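Local atomic coordinates of DUF2235 domain-containing protein (Pseudomonas aeruginosa, PDB entry 4O5P), a protein that is a type VI secretion phospholipase effector, Tle1, and probably hydrolyses membrane phospholipids. Residues A[691-702]-A[773-783]; A[280-288]-A[297-306]. One frame throughout, in Å; residues are numbered along the deposited sequence.

Overall arrangement
Along the chain, contact 2 comes first. Strand 270-280 of the central mixed sheet runs out into segment 280-288, and the chain soon returns as strand 294-299, so that the pairing with 297-306 closes a short loop. Contact 1 follows in series, far downstream: 691-702 meets 773-783 across an intervening 70 residues, closing a much longer excursion. The two loops therefore neither nest nor cross, yet they share a sheet. Strands 294-299 and 697-702 flank strand 609-614 in a four-stranded antiparallel sheet, which joins the catalytic part of the protein to its C-terminal part. The contact centres lie about 14 Å apart, and Val783 CG1 approaches Asp303 OD1 at 4.1 Å.

Contact 1: residues A[691-702]-A[773-783]; sequences NESNKRLSVLAT and RAFTREPGDKV
Ser698 OG is gripped twice, giving its hydrogen to Arg773 O at 2.6 Å and accepting one from a water that Arg773 NH1 also holds. The hydroxyl lies anti to the backbone N (chi1 169°), which aims it at that carbonyl. The backbone itself sets CB over one face of the Phe775 ring, a CH-pi contact 3.8 Å from the centroid. Next to it the backbones form a single antiparallel bridge: Leu697 and Thr776 make a hydrogen-bonded pair, joining strand 697-702 to the loop that leads into helix 779-787. Thr776 OG1 then accepts from Glu778 N in an ST turn, bringing Glu778 to the N-cap. The first helical turn is tied to segment 691-702 through Asn691, whose O receives Gly780 N at 3.1 Å. Its ND2 reaches Asp781 OD1 at 2.9 Å on the syn side, with amide and carboxylate planes 25° apart. Under the helix, Leu697 CD1 lies against Pro779 CG (4.0 Å) and Val699 CG2 against Val783 CG2 (4.1 Å), where Phe612 of strand 609-614 touches Leu697, Val699 and Pro779. At the outer end, Arg696, salt-bridged to Asp618, lays its CG over one face of the Arg777 guanidinium, while Arg777 NE makes a weak, in-plane bond to Asn694 O at 3.4 Å.

Contact 2: residues A[280-288]-A[297-306]; sequences FDTVAAVGL and GHMDWADDTM
Ala284 CB is a tightly packed point, with Ala302 CB and Met306 SE each 3.8 Å away. Met306, a selenomethionine, is bent at chi2 (-59°), and this turn brings the selenium in beside the methyl group, where Thr282 CG2 also meets it at 4.1 Å. Helix 238-254 adds to the packing, its Ala241 touching both Ala284 and Trp301, while one face of the indole carries Met299 CB and Ala302 CB. Two backbone bonds then bridge Ala285 to His298. Met299 N reaches Ala284 O at 2.9 Å, almost straight and in the carbonyl plane, and Val286 N reaches Gly297 O at 3.0 Å, nearly along the C=O axis. They pin the loop after strand 270-280 to the edge strand 294-299. In the alpha/beta-hydrolase fold, the loop after such a strand can carry the catalytic acid; here it begins with Asp281, whose OD2 bonds His379 ND1, consistent with a Ser237-His379-Asp281 triad in a phospholipase. Arg238, next to that serine, bonds Ala285 O. Packing stays close along Val286: Met299, also a selenomethionine, stretches out past CG (chi2 167°, chi3 172°), passing Val286 CA with its CG, and its CE ends 3.5 Å from Ala285 O. The contact thins at Gly287, which meets just this methyl, 4.0 Å from its N. At the loose end Leu288 is exposed, its side chain no nearer than 6.1 Å to any atom of 297-306, and the chain directly after it is not modelled.

Contact 1: residues A[691-702]-A[773-783]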
loop_
_atom_site.group_PDB
_atom_site.type_symbol
_atom_site.label_atom_id
_atom_site.label_comp_id
_atom_site.label_asym_id
_atom_site.label_seq_id
_atom_site.Cartn_x
_atom_site.Cartn_y
_atom_site.Cartn_z
ATOM N N ASN A 691 -8.445 6.333 -13.862
ATOM C CA ASN A 691 -9.549 7.222 -13.537
ATOM C C ASN A 691 -10.853 6.471 -13.304
ATOM O O ASN A 691 -11.797 7.032 -12.765
ATOM C CB ASN A 691 -9.749 8.278 -14.637
ATOM C CG ASN A 691 -10.111 7.660 -15.977
ATOM O OD1 ASN A 691 -9.530 6.655 -16.377
ATOM N ND2 ASN A 691 -11.081 8.255 -16.669
ATOM N N GLU A 692 -10.899 5.206 -13.717
ATOM C CA GLU A 692 -12.141 4.430 -13.639
ATOM C C GLU A 692 -12.167 3.543 -12.395
ATOM O O GLU A 692 -11.122 3.270 -11.800
ATOM C CB GLU A 692 -12.295 3.557 -14.898
ATOM C CG GLU A 692 -12.157 4.329 -16.206
ATOM C CD GLU A 692 -12.431 3.471 -17.424
ATOM O OE1 GLU A 692 -11.802 2.402 -17.577
ATOM O OE2 GLU A 692 -13.297 3.869 -18.231
ATOM N N SER A 693 -13.358 3.082 -12.013
ATOM C CA SER A 693 -13.495 2.176 -10.882
ATOM C C SER A 693 -14.484 1.060 -11.231
ATOM O O SER A 693 -15.271 1.190 -12.182
ATOM C CB SER A 693 -13.955 2.946 -9.623
ATOM O OG SER A 693 -15.093 3.746 -9.912
ATOM N N ASN A 694 -14.453 -0.037 -10.473
ATOM C CA ASN A 694 -15.374 -1.149 -10.737
ATOM C C ASN A 694 -16.775 -0.943 -10.187
ATOM O O ASN A 694 -17.701 -1.660 -10.559
ATOM C CB ASN A 694 -14.805 -2.490 -10.236
ATOM C CG ASN A 694 -14.612 -2.528 -8.714
ATOM O OD1 ASN A 694 -14.499 -1.488 -8.049
ATOM N ND2 ASN A 694 -14.559 -3.737 -8.160
ATOM N N LYS A 695 -16.930 0.005 -9.275
ATOM C CA LYS A 695 -18.252 0.313 -8.758
ATOM C C LYS A 695 -18.477 1.817 -8.794
ATOM O O LYS A 695 -17.523 2.608 -8.899
ATOM C CB LYS A 695 -18.421 -0.229 -7.341
ATOM C CG LYS A 695 -17.507 0.430 -6.326
ATOM C CD LYS A 695 -17.730 -0.147 -4.925
ATOM C CE LYS A 695 -17.321 -1.614 -4.840
ATOM N NZ LYS A 695 -17.734 -2.193 -3.528
ATOM N N ARG A 696 -19.742 2.207 -8.720
ATOM C CA ARG A 696 -20.112 3.606 -8.752
ATOM C C ARG A 696 -19.756 4.263 -7.431
ATOM O O ARG A 696 -19.938 3.672 -6.355
ATOM C CB ARG A 696 -21.611 3.760 -9.043
ATOM C CG ARG A 696 -22.035 3.182 -10.401
ATOM C CD ARG A 696 -23.390 3.725 -10.829
ATOM N NE ARG A 696 -24.469 3.114 -10.066
ATOM C CZ ARG A 696 -25.700 3.601 -9.968
ATOM N NH1 ARG A 696 -26.032 4.737 -10.575
ATOM N NH2 ARG A 696 -26.594 2.952 -9.246
ATOM N N LEU A 697 -19.232 5.481 -7.516
ATOM C CA LEU A 697 -18.831 6.221 -6.338
ATOM C C LEU A 697 -19.324 7.648 -6.430
ATOM O O LEU A 697 -19.495 8.186 -7.530
ATOM C CB LEU A 697 -17.311 6.235 -6.201
ATOM C CG LEU A 697 -16.562 4.916 -6.055
ATOM C CD1 LEU A 697 -15.068 5.205 -6.058
ATOM C CD2 LEU A 697 -16.966 4.237 -4.760
ATOM N N SER A 698 -19.553 8.247 -5.263
ATOM C CA SER A 698 -19.937 9.647 -5.163
ATOM C C SER A 698 -18.877 10.321 -4.323
ATOM O O SER A 698 -18.536 9.816 -3.251
ATOM C CB SER A 698 -21.292 9.768 -4.472
ATOM O OG SER A 698 -21.585 11.108 -4.133
ATOM N N VAL A 699 -18.353 11.455 -4.780
ATOM C CA VAL A 699 -17.304 12.119 -4.006
ATOM C C VAL A 699 -17.930 12.797 -2.803
ATOM O O VAL A 699 -18.822 13.631 -2.950
ATOM C CB VAL A 699 -16.521 13.159 -4.828
ATOM C CG1 VAL A 699 -15.479 13.825 -3.950
ATOM C CG2 VAL A 699 -15.859 12.505 -6.039
ATOM N N LEU A 700 -17.465 12.436 -1.612
ATOM C CA LEU A 700 -17.983 13.034 -0.386
ATOM C C LEU A 700 -17.063 14.173 0.017
ATOM O O LEU A 700 -17.511 15.229 0.476
ATOM C CB LEU A 700 -18.028 11.982 0.725
ATOM C CG LEU A 700 -18.737 12.308 2.028
ATOM C CD1 LEU A 700 -20.209 12.660 1.776
ATOM C CD2 LEU A 700 -18.607 11.117 2.976
ATOM N N ALA A 701 -15.763 13.937 -0.153
ATOM C CA ALA A 701 -14.766 14.935 0.210
ATOM C C ALA A 701 -13.505 14.762 -0.634
ATOM O O ALA A 701 -13.063 13.643 -0.889
ATOM C CB ALA A 701 -14.434 14.834 1.688
ATOM N N THR A 702 -12.927 15.873 -1.067
ATOM C CA THR A 702 -11.713 15.829 -1.867
ATOM C C THR A 702 -11.110 17.224 -1.895
ATOM O O THR A 702 -11.815 18.209 -1.634
ATOM C CB THR A 702 -11.991 15.359 -3.305
ATOM O OG1 THR A 702 -10.753 15.101 -3.974
ATOM C CG2 THR A 702 -12.763 16.403 -4.075
ATOM N N ARG A 773 -21.531 15.468 -7.322
ATOM C CA ARG A 773 -21.754 14.351 -6.401
ATOM C C ARG A 773 -22.267 13.076 -7.074
ATOM O O ARG A 773 -22.505 12.066 -6.398
ATOM C CB ARG A 773 -22.759 14.758 -5.314
ATOM C CG ARG A 773 -22.229 15.749 -4.282
ATOM C CD ARG A 773 -22.704 15.378 -2.882
ATOM N NE ARG A 773 -24.098 15.721 -2.677
ATOM C CZ ARG A 773 -25.010 14.895 -2.172
ATOM N NH1 ARG A 773 -24.684 13.663 -1.796
ATOM N NH2 ARG A 773 -26.254 15.314 -2.032
ATOM N N ALA A 774 -22.465 13.128 -8.388
ATOM C CA ALA A 774 -23.098 12.028 -9.116
ATOM C C ALA A 774 -22.339 10.722 -8.932
ATOM O O ALA A 774 -21.109 10.705 -8.950
ATOM C CB ALA A 774 -23.211 12.360 -10.605
ATOM N N PHE A 775 -23.078 9.633 -8.766
ATOM C CA PHE A 775 -22.472 8.307 -8.730
ATOM C C PHE A 775 -21.969 7.923 -10.121
ATOM O O PHE A 775 -22.765 7.769 -11.051
ATOM C CB PHE A 775 -23.494 7.271 -8.250
ATOM C CG PHE A 775 -23.749 7.305 -6.769
ATOM C CD1 PHE A 775 -22.792 6.831 -5.873
ATOM C CD2 PHE A 775 -24.950 7.778 -6.277
ATOM C CE1 PHE A 775 -23.034 6.861 -4.513
ATOM C CE2 PHE A 775 -25.199 7.808 -4.919
ATOM C CZ PHE A 775 -24.244 7.348 -4.037
ATOM N N THR A 776 -20.656 7.772 -10.277
ATOM C CA THR A 776 -20.095 7.351 -11.559
ATOM C C THR A 776 -18.969 6.342 -11.384
ATOM O O THR A 776 -18.416 6.201 -10.289
ATOM C CB THR A 776 -19.508 8.526 -12.364
ATOM O OG1 THR A 776 -18.163 8.768 -11.942
ATOM C CG2 THR A 776 -20.345 9.776 -12.199
ATOM N N ARG A 777 -18.631 5.654 -12.468
ATOM C CA ARG A 777 -17.450 4.788 -12.494
ATOM C C ARG A 777 -16.220 5.517 -13.036
ATOM O O ARG A 777 -15.214 4.891 -13.379
ATOM C CB ARG A 777 -17.720 3.533 -13.312
ATOM C CG ARG A 777 -18.581 2.531 -12.560
ATOM C CD ARG A 777 -18.661 1.187 -13.268
ATOM N NE ARG A 777 -19.586 0.304 -12.552
ATOM C CZ ARG A 777 -20.911 0.423 -12.588
ATOM N NH1 ARG A 777 -21.480 1.371 -13.328
ATOM N NH2 ARG A 777 -21.674 -0.409 -11.889
ATOM N N GLU A 778 -16.287 6.840 -13.117
ATOM C CA GLU A 778 -15.065 7.588 -13.388
ATOM C C GLU A 778 -14.808 8.585 -12.278
ATOM O O GLU A 778 -14.864 9.790 -12.506
ATOM C CB GLU A 778 -15.141 8.313 -14.722
ATOM C CG GLU A 778 -15.463 7.414 -15.898
ATOM C CD GLU A 778 -16.779 7.800 -16.509
ATOM O OE1 GLU A 778 -17.796 7.170 -16.139
ATOM O OE2 GLU A 778 -16.793 8.751 -17.336
ATOM N N PRO A 779 -14.493 8.081 -11.076
ATOM C CA PRO A 779 -14.283 8.976 -9.938
ATOM C C PRO A 779 -13.049 9.871 -10.112
ATOM O O PRO A 779 -13.015 10.955 -9.547
ATOM C CB PRO A 779 -14.097 8.000 -8.771
ATOM C CG PRO A 779 -13.537 6.759 -9.398
ATOM C CD PRO A 779 -14.241 6.668 -10.723
ATOM N N GLY A 780 -12.059 9.430 -10.883
ATOM C CA GLY A 780 -10.893 10.265 -11.143
ATOM C C GLY A 780 -11.257 11.557 -11.863
ATOM O O GLY A 780 -10.701 12.636 -11.586
ATOM N N ASP A 781 -12.202 11.434 -12.786
ATOM C CA ASP A 781 -12.722 12.562 -13.558
ATOM C C ASP A 781 -13.446 13.584 -12.664
ATOM O O ASP A 781 -13.217 14.799 -12.778
ATOM C CB ASP A 781 -13.708 12.053 -14.617
ATOM C CG ASP A 781 -13.061 11.155 -15.669
ATOM O OD1 ASP A 781 -11.878 10.758 -15.532
ATOM O OD2 ASP A 781 -13.772 10.822 -16.643
ATOM N N LYS A 782 -14.337 13.088 -11.797
ATOM C CA LYS A 782 -15.038 13.927 -10.818
ATOM C C LYS A 782 -14.087 14.569 -9.801
ATOM O O LYS A 782 -14.270 15.729 -9.408
ATOM C CB LYS A 782 -16.101 13.104 -10.060
ATOM C CG LYS A 782 -17.236 12.563 -10.927
ATOM C CD LYS A 782 -18.129 13.687 -11.477
ATOM C CE LYS A 782 -19.237 13.123 -12.367
ATOM N NZ LYS A 782 -20.216 14.159 -12.777
ATOM N N VAL A 783 -13.087 13.812 -9.351
ATOM C CA VAL A 783 -12.125 14.333 -8.386
ATOM C C VAL A 783 -11.361 15.486 -9.036
ATOM O O VAL A 783 -11.210 16.563 -8.435
ATOM C CB VAL A 783 -11.152 13.237 -7.872
ATOM C CG1 VAL A 783 -9.918 13.869 -7.245
ATOM C CG2 VAL A 783 -11.849 12.309 -6.862
HETATM O O HOH W 1 -18.069 9.825 -9.369
HETATM O O HOH W 2 -22.645 12.155 -1.505
HETATM O O HOH W 3 -19.103 12.007 -7.463
HETATM O O HOH W 4 -10.005 16.858 -5.981
#

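Contact 2: residues A[280-288]-A[297-306]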
loop_
_atom_site.group_PDB
_atom_site.type_symbol
_atom_site.label_atom_id
_atom_site.label_comp_id
_atom_site.label_asym_id
_atom_site.label_seq_id
_atom_site.Cartn_x
_atom_site.Cartn_y
_atom_site.Cartn_z
ATOM N N PHE A 280 3.182 -5.446 -5.251
ATOM C CA PHE A 280 2.273 -6.378 -4.605
ATOM C C PHE A 280 1.048 -5.579 -4.174
ATOM O O PHE A 280 1.178 -4.695 -3.308
ATOM C CB PHE A 280 2.912 -6.970 -3.340
ATOM C CG PHE A 280 4.145 -7.807 -3.582
ATOM C CD1 PHE A 280 4.034 -9.186 -3.757
ATOM C CD2 PHE A 280 5.412 -7.235 -3.573
ATOM C CE1 PHE A 280 5.152 -9.975 -3.945
ATOM C CE2 PHE A 280 6.548 -8.023 -3.757
ATOM C CZ PHE A 280 6.420 -9.397 -3.948
ATOM N N ASP A 281 -0.105 -5.851 -4.793
ATOM C CA ASP A 281 -1.421 -5.378 -4.298
ATOM C C ASP A 281 -1.445 -3.912 -3.912
ATOM O O ASP A 281 -1.536 -3.595 -2.730
ATOM C CB ASP A 281 -1.863 -6.222 -3.090
ATOM C CG ASP A 281 -3.363 -6.345 -2.975
ATOM O OD1 ASP A 281 -4.008 -6.684 -3.985
ATOM O OD2 ASP A 281 -3.914 -6.111 -1.875
ATOM N N THR A 282 -1.354 -3.025 -4.911
ATOM C CA THR A 282 -1.300 -1.583 -4.687
ATOM C C THR A 282 -2.521 -1.041 -3.951
ATOM O O THR A 282 -3.649 -1.265 -4.388
ATOM C CB THR A 282 -1.251 -0.829 -6.016
ATOM O OG1 THR A 282 -0.138 -1.288 -6.780
ATOM C CG2 THR A 282 -1.139 0.678 -5.784
ATOM N N VAL A 283 -2.288 -0.315 -2.853
ATOM C CA VAL A 283 -3.369 0.371 -2.133
ATOM C C VAL A 283 -2.966 1.814 -1.916
ATOM O O VAL A 283 -1.949 2.075 -1.298
ATOM C CB VAL A 283 -3.653 -0.272 -0.768
ATOM C CG1 VAL A 283 -4.643 0.599 0.034
ATOM C CG2 VAL A 283 -4.180 -1.700 -0.949
ATOM N N ALA A 284 -3.752 2.755 -2.435
ATOM C CA ALA A 284 -3.329 4.158 -2.469
ATOM C C ALA A 284 -4.185 5.010 -1.556
ATOM O O ALA A 284 -4.117 6.250 -1.592
ATOM C CB ALA A 284 -3.390 4.695 -3.900
ATOM N N ALA A 285 -4.962 4.334 -0.718
ATOM C CA ALA A 285 -6.025 4.980 0.049
ATOM C C ALA A 285 -5.487 5.723 1.241
ATOM O O ALA A 285 -4.535 5.272 1.884
ATOM C CB ALA A 285 -7.056 3.934 0.533
ATOM N N VAL A 286 -6.117 6.850 1.541
ATOM C CA VAL A 286 -5.918 7.509 2.822
ATOM C C VAL A 286 -6.246 6.517 3.950
ATOM O O VAL A 286 -7.150 5.678 3.813
ATOM C CB VAL A 286 -6.792 8.782 2.928
ATOM C CG1 VAL A 286 -8.276 8.430 3.062
ATOM C CG2 VAL A 286 -6.322 9.656 4.068
ATOM N N GLY A 287 -5.480 6.593 5.039
ATOM C CA GLY A 287 -5.603 5.669 6.152
ATOM C C GLY A 287 -6.739 6.108 7.046
ATOM O O GLY A 287 -6.627 7.094 7.780
ATOM N N LEU A 288 -7.834 5.358 6.990
ATOM C CA LEU A 288 -9.086 5.807 7.553
ATOM C C LEU A 288 -9.655 4.783 8.530
ATOM O O LEU A 288 -10.774 4.298 8.346
ATOM C CB LEU A 288 -10.071 6.036 6.415
ATOM C CG LEU A 288 -11.038 7.192 6.570
ATOM C CD1 LEU A 288 -10.267 8.492 6.470
ATOM C CD2 LEU A 288 -12.148 7.105 5.529
ATOM N N GLY A 297 -10.784 7.078 -0.385
ATOM C CA GLY A 297 -10.228 7.233 -1.713
ATOM C C GLY A 297 -8.750 7.551 -1.601
ATOM O O GLY A 297 -8.177 7.456 -0.511
ATOM N N HIS A 298 -8.140 7.949 -2.716
ATOM C CA HIS A 298 -6.696 8.213 -2.782
ATOM C C HIS A 298 -6.146 9.257 -1.818
ATOM O O HIS A 298 -6.766 10.301 -1.585
ATOM C CB HIS A 298 -6.304 8.697 -4.178
ATOM C CG HIS A 298 -6.531 7.705 -5.271
ATOM N ND1 HIS A 298 -6.727 6.358 -5.043
ATOM C CD2 HIS A 298 -6.608 7.873 -6.611
ATOM C CE1 HIS A 298 -6.917 5.743 -6.196
ATOM N NE2 HIS A 298 -6.843 6.639 -7.163
HETATM N N MSE A 299 -4.948 8.985 -1.303
HETATM C CA MSE A 299 -4.095 10.039 -0.754
HETATM C C MSE A 299 -3.851 11.065 -1.865
HETATM O O MSE A 299 -3.812 10.710 -3.060
HETATM C CB MSE A 299 -2.767 9.449 -0.259
HETATM C CG MSE A 299 -2.908 8.692 1.048
HETATM SE SE MSE A 299 -1.337 7.603 1.513
HETATM C CE MSE A 299 -1.893 7.099 3.306
ATOM N N ASP A 300 -3.683 12.327 -1.481
ATOM C CA ASP A 300 -3.602 13.402 -2.472
ATOM C C ASP A 300 -2.489 13.190 -3.516
ATOM O O ASP A 300 -2.696 13.442 -4.714
ATOM C CB ASP A 300 -3.527 14.792 -1.803
ATOM C CG ASP A 300 -2.399 14.912 -0.785
ATOM O OD1 ASP A 300 -1.469 14.076 -0.783
ATOM O OD2 ASP A 300 -2.432 15.866 0.025
ATOM N N TRP A 301 -1.335 12.682 -3.086
ATOM C CA TRP A 301 -0.220 12.540 -4.030
ATOM C C TRP A 301 -0.467 11.446 -5.066
ATOM O O TRP A 301 0.192 11.406 -6.119
ATOM C CB TRP A 301 1.096 12.303 -3.291
ATOM C CG TRP A 301 1.050 11.203 -2.282
ATOM C CD1 TRP A 301 0.908 11.344 -0.935
ATOM C CD2 TRP A 301 1.148 9.797 -2.531
ATOM N NE1 TRP A 301 0.914 10.116 -0.328
ATOM C CE2 TRP A 301 1.068 9.146 -1.289
ATOM C CE3 TRP A 301 1.303 9.021 -3.689
ATOM C CZ2 TRP A 301 1.116 7.756 -1.163
ATOM C CZ3 TRP A 301 1.356 7.646 -3.565
ATOM C CH2 TRP A 301 1.269 7.025 -2.310
ATOM N N ALA A 302 -1.425 10.568 -4.755
ATOM C CA ALA A 302 -1.722 9.388 -5.562
ATOM C C ALA A 302 -2.682 9.661 -6.715
ATOM O O ALA A 302 -2.733 8.874 -7.673
ATOM C CB ALA A 302 -2.287 8.265 -4.685
ATOM N N ASP A 303 -3.455 10.748 -6.610
ATOM C CA ASP A 303 -4.362 11.158 -7.684
ATOM C C ASP A 303 -3.574 11.341 -8.966
ATOM O O ASP A 303 -2.549 12.035 -8.973
ATOM C CB ASP A 303 -5.063 12.457 -7.318
ATOM C CG ASP A 303 -6.025 12.286 -6.174
ATOM O OD1 ASP A 303 -6.866 11.368 -6.237
ATOM O OD2 ASP A 303 -5.942 13.058 -5.201
ATOM N N ASP A 304 -4.035 10.696 -10.032
ATOM C CA ASP A 304 -3.386 10.763 -11.349
ATOM C C ASP A 304 -1.916 10.335 -11.383
ATOM O O ASP A 304 -1.220 10.572 -12.366
ATOM C CB ASP A 304 -3.558 12.149 -11.969
ATOM C CG ASP A 304 -5.019 12.518 -12.169
ATOM O OD1 ASP A 304 -5.890 11.615 -12.097
ATOM O OD2 ASP A 304 -5.298 13.713 -12.407
ATOM N N THR A 305 -1.454 9.675 -10.328
ATOM C CA THR A 305 -0.080 9.170 -10.295
ATOM C C THR A 305 0.005 7.639 -10.142
ATOM O O THR A 305 1.088 7.069 -10.044
ATOM C CB THR A 305 0.767 9.894 -9.224
ATOM O OG1 THR A 305 0.145 9.762 -7.943
ATOM C CG2 THR A 305 0.888 11.386 -9.563
HETATM N N MSE A 306 -1.135 6.964 -10.137
HETATM C CA MSE A 306 -1.108 5.512 -10.079
HETATM C C MSE A 306 -0.912 4.926 -11.467
HETATM O O MSE A 306 -0.389 3.818 -11.628
HETATM C CB MSE A 306 -2.402 4.978 -9.461
HETATM C CG MSE A 306 -2.564 5.354 -7.980
HETATM SE SE MSE A 306 -1.067 4.638 -6.949
HETATM C CE MSE A 306 -0.013 6.267 -6.839
#